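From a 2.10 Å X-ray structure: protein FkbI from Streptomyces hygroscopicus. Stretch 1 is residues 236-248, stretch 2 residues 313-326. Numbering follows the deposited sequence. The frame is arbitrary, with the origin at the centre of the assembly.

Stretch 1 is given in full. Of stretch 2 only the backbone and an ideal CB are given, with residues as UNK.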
# COMPACT_ATOMS: atom_id res chain seq x y z
N ILE A 236 -10.32 3.84 -5.18
CA ILE A 236 -11.52 3.34 -4.52
C ILE A 236 -12.68 4.32 -4.76
O ILE A 236 -13.80 3.90 -5.05
CB ILE A 236 -11.27 3.16 -3.01
CG1 ILE A 236 -10.17 2.11 -2.80
CG2 ILE A 236 -12.57 2.75 -2.32
CD1 ILE A 236 -9.80 1.86 -1.34
N LEU A 237 -12.40 5.61 -4.64
CA LEU A 237 -13.43 6.62 -4.86
C LEU A 237 -13.90 6.57 -6.31
O LEU A 237 -15.09 6.74 -6.59
CB LEU A 237 -12.91 8.02 -4.52
CG LEU A 237 -12.85 8.29 -3.01
CD1 LEU A 237 -11.90 9.42 -2.70
CD2 LEU A 237 -14.26 8.60 -2.49
N ARG A 238 -12.98 6.32 -7.24
CA ARG A 238 -13.35 6.21 -8.66
C ARG A 238 -14.33 5.05 -8.84
O ARG A 238 -15.36 5.20 -9.51
CB ARG A 238 -12.13 5.93 -9.55
CG ARG A 238 -11.22 7.12 -9.83
CD ARG A 238 -10.11 6.72 -10.82
NE ARG A 238 -9.14 7.80 -11.04
CZ ARG A 238 -8.05 7.69 -11.79
NH1 ARG A 238 -7.77 6.54 -12.41
NH2 ARG A 238 -7.24 8.73 -11.93
N ALA A 239 -14.01 3.90 -8.27
CA ALA A 239 -14.87 2.73 -8.39
C ALA A 239 -16.24 2.97 -7.76
O ALA A 239 -17.27 2.56 -8.30
CB ALA A 239 -14.22 1.51 -7.75
N CYS A 240 -16.25 3.63 -6.60
CA CYS A 240 -17.50 3.91 -5.91
C CYS A 240 -18.34 4.92 -6.68
O CYS A 240 -19.56 4.75 -6.81
CB CYS A 240 -17.24 4.41 -4.50
SG CYS A 240 -16.56 3.13 -3.41
N ARG A 241 -17.71 5.98 -7.18
CA ARG A 241 -18.44 7.00 -7.93
C ARG A 241 -19.03 6.41 -9.21
O ARG A 241 -20.20 6.64 -9.53
CB ARG A 241 -17.53 8.18 -8.26
CG ARG A 241 -18.23 9.34 -8.99
CD ARG A 241 -18.05 9.27 -10.50
NE ARG A 241 -16.64 9.41 -10.86
CZ ARG A 241 -16.15 9.32 -12.10
NH1 ARG A 241 -16.96 9.10 -13.13
NH2 ARG A 241 -14.85 9.47 -12.30
N THR A 242 -18.24 5.62 -9.93
CA THR A 242 -18.71 5.04 -11.18
C THR A 242 -19.81 3.99 -10.98
O THR A 242 -20.72 3.89 -11.80
CB THR A 242 -17.56 4.42 -11.99
OG1 THR A 242 -16.88 3.44 -11.20
CG2 THR A 242 -16.57 5.50 -12.40
N ALA A 243 -19.72 3.22 -9.90
CA ALA A 243 -20.73 2.20 -9.63
C ALA A 243 -22.04 2.87 -9.18
O ALA A 243 -23.12 2.44 -9.58
CB ALA A 243 -20.24 1.24 -8.53
N ALA A 244 -21.93 3.91 -8.37
CA ALA A 244 -23.11 4.62 -7.89
C ALA A 244 -23.81 5.33 -9.05
O ALA A 244 -25.03 5.25 -9.17
CB ALA A 244 -22.71 5.64 -6.81
N VAL A 245 -23.05 6.02 -9.89
CA VAL A 245 -23.66 6.70 -11.02
C VAL A 245 -24.33 5.69 -11.95
O VAL A 245 -25.44 5.90 -12.41
CB VAL A 245 -22.63 7.54 -11.80
CG1 VAL A 245 -22.09 8.65 -10.92
CG2 VAL A 245 -21.49 6.66 -12.27
N ALA A 246 -23.65 4.57 -12.22
CA ALA A 246 -24.21 3.55 -13.10
C ALA A 246 -25.56 3.06 -12.57
O ALA A 246 -26.51 2.90 -13.33
CB ALA A 246 -23.25 2.37 -13.24
N HIS A 247 -25.64 2.85 -11.26
CA HIS A 247 -26.88 2.38 -10.65
C HIS A 247 -27.93 3.50 -10.66
O HIS A 247 -29.11 3.25 -10.92
CB HIS A 247 -26.61 1.94 -9.20
CG HIS A 247 -27.75 1.19 -8.57
ND1 HIS A 247 -28.19 -0.03 -9.04
CD2 HIS A 247 -28.50 1.47 -7.48
CE1 HIS A 247 -29.16 -0.47 -8.26
NE2 HIS A 247 -29.37 0.42 -7.30
N ALA A 248 -27.49 4.73 -10.40
CA ALA A 248 -28.36 5.90 -10.35
C ALA A 248 -29.01 6.32 -11.67
O ALA A 248 -30.09 6.92 -11.65
CB ALA A 248 -27.59 7.08 -9.75
N UNK A 313 -15.73 7.30 3.61
CA UNK A 313 -17.05 7.93 3.60
C UNK A 313 -17.71 7.67 2.24
O UNK A 313 -18.90 7.37 2.16
CB UNK A 313 -16.94 9.43 3.88
N UNK A 314 -16.93 7.80 1.17
CA UNK A 314 -17.46 7.56 -0.16
C UNK A 314 -17.99 6.14 -0.34
O UNK A 314 -19.04 5.93 -0.94
CB UNK A 314 -16.38 7.84 -1.20
N UNK A 315 -17.27 5.17 0.19
CA UNK A 315 -17.68 3.78 0.07
C UNK A 315 -19.01 3.55 0.77
O UNK A 315 -19.87 2.84 0.25
CB UNK A 315 -16.61 2.85 0.65
N UNK A 316 -19.20 4.15 1.95
CA UNK A 316 -20.46 3.99 2.68
C UNK A 316 -21.61 4.62 1.90
O UNK A 316 -22.72 4.08 1.86
CB UNK A 316 -20.36 4.61 4.07
N UNK A 317 -21.33 5.75 1.26
CA UNK A 317 -22.32 6.48 0.47
C UNK A 317 -22.72 5.67 -0.77
O UNK A 317 -23.91 5.58 -1.11
CB UNK A 317 -21.77 7.85 0.06
N UNK A 318 -21.73 5.08 -1.43
CA UNK A 318 -21.98 4.28 -2.63
C UNK A 318 -22.79 3.03 -2.25
O UNK A 318 -23.69 2.62 -2.98
CB UNK A 318 -20.66 3.89 -3.31
N UNK A 319 -22.46 2.43 -1.11
CA UNK A 319 -23.18 1.25 -0.67
C UNK A 319 -24.64 1.62 -0.45
O UNK A 319 -25.54 0.82 -0.74
CB UNK A 319 -22.56 0.67 0.60
N UNK A 320 -24.88 2.82 0.07
CA UNK A 320 -26.24 3.28 0.32
C UNK A 320 -27.02 3.39 -0.99
O UNK A 320 -28.16 2.95 -1.09
CB UNK A 320 -26.22 4.63 1.04
N UNK A 321 -26.38 3.99 -1.99
CA UNK A 321 -26.98 4.17 -3.31
C UNK A 321 -27.35 2.84 -3.95
O UNK A 321 -28.49 2.64 -4.39
CB UNK A 321 -26.02 4.94 -4.22
N UNK A 322 -26.39 1.92 -4.00
CA UNK A 322 -26.65 0.62 -4.59
C UNK A 322 -27.66 -0.20 -3.80
O UNK A 322 -28.33 -1.06 -4.36
CB UNK A 322 -25.34 -0.16 -4.71
N UNK A 323 -27.75 0.06 -2.51
CA UNK A 323 -28.67 -0.65 -1.64
C UNK A 323 -28.54 -2.18 -1.77
O UNK A 323 -27.43 -2.71 -1.76
CB UNK A 323 -30.10 -0.22 -1.95
N UNK A 324 -29.67 -2.87 -1.90
CA UNK A 324 -29.64 -4.32 -1.99
C UNK A 324 -28.80 -4.84 -3.14
O UNK A 324 -28.25 -5.94 -3.06
CB UNK A 324 -31.07 -4.86 -2.12
N UNK A 325 -28.68 -4.06 -4.21
CA UNK A 325 -27.88 -4.49 -5.36
C UNK A 325 -26.38 -4.56 -5.04
O UNK A 325 -25.65 -5.33 -5.66
CB UNK A 325 -28.11 -3.54 -6.53
N UNK A 326 -25.92 -3.76 -4.08
CA UNK A 326 -24.52 -3.78 -3.73
C UNK A 326 -24.25 -4.64 -2.51
O UNK A 326 -23.10 -4.78 -2.06
CB UNK A 326 -24.02 -2.35 -3.49

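The two helices run nearly parallel, their axes 9.0 Å apart at closest approach and inclined by 19°, so small side chains suit the places where the backbones come closest, as at 314 and 318, with room for larger ones elsewhere. At position 313 CA-to-CB points sideways, with nothing of stretch 1 within 5.5 Å, so the neighbouring helix leaves the choice open; the residue is A313, common in helices.

Position 314 is the most constrained. Its ideal CB points toward stretch 1 and would lie 2.6 Å from L237 CD2, a clash. With L237 as it stands only glycine fits, even at some cost in helix stability. G314 is the deposited residue, and its CA lies 4.1 Å from L237 CD2, the leucine methyl occupying the room that a CB would take.

At 315 the bond points sideways, and the ideal CB is 4.1 Å from C240 SG and 5.0 Å from I236 CG2. A small apolar residue suits these neighbours. A315 supplies one methyl, and C240 SG also approaches A315 CA at 3.7 Å.

Position 316 points away from stretch 1, which sets no demand on it; it is A316. Position 317 points sideways into space that stretch 1 does not reach, so polar or apolar residues would serve. T317 has chi1 in m, its OG1 3.1 Å from A313 O one turn back.

Position 318 points toward stretch 1, its ideal CB 3.7 Å from C240 CB and 4.4 Å from A244 CB. Its CA is 5.4 Å from A244 CA, so the backbones are close and alanine or another small residue is favoured. A318 packs its methyl against both of those CB atoms.

Position 319 points away and 320 is out of reach; many residues would do at either. They are A319 and Q320, the latter a polar chain with chi1 in t and chi2 in p, which makes no contact with stretch 1.

At 321 CA-to-CB points toward stretch 1, with A244 CB 4.3 Å and H247 CD2 5.4 Å from the ideal CB. There is room for a medium apolar side chain, such as valine or isoleucine. V321, with chi1 in t, places CG1 4.1 Å from A244 CB and 3.8 Å from A244 O.

Position 322 points sideways, yet a longer apolar chain could turn back beside the H247 ring: leucine or methionine would suit. L322 does so. Its CG lies over one ring face, 4.1 Å from H247 CG, while CD1 reaches 3.8 Å from A244 CA.

Position 323 has positive phi (52°) as the helix ends, which favours glycine or asparagine, yet the residue is A323, its N bonded to A319 O. Position 324 lies beyond reach of stretch 1, where small or polar residues would serve; it is S324.

At 325 the ideal CB points toward stretch 1, 3.7 Å from H247 CE1, so a small residue fits beside the imidazole. A325 makes that contact with its methyl. Position 326, with phi/psi of -98/0, has no neighbour in stretch 1 within 5.5 Å of its ideal CB, and so tolerates many residues; it is G326.

Stretch 2 313-326: AGAATAAQVLASAG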
# COMPACT_ATOMS: atom_id res chain seq x y z
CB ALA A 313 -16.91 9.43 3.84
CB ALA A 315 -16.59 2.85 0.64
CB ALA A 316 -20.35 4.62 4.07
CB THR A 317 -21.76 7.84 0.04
OG1 THR A 317 -21.52 8.63 1.21
CG2 THR A 317 -22.74 8.58 -0.88
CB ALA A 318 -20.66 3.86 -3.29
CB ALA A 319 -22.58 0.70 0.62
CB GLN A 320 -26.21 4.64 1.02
CG GLN A 320 -27.58 5.17 1.42
CD GLN A 320 -28.15 4.40 2.60
OE1 GLN A 320 -29.36 4.45 2.86
NE2 GLN A 320 -27.28 3.71 3.32
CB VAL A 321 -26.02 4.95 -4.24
CG1 VAL A 321 -26.59 5.03 -5.66
CG2 VAL A 321 -25.80 6.37 -3.68
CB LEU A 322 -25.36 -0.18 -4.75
CG LEU A 322 -24.70 0.12 -6.10
CD1 LEU A 322 -23.98 1.46 -6.03
CD2 LEU A 322 -23.75 -0.99 -6.45
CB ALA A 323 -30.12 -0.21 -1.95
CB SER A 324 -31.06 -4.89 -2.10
OG SER A 324 -31.59 -4.69 -3.39
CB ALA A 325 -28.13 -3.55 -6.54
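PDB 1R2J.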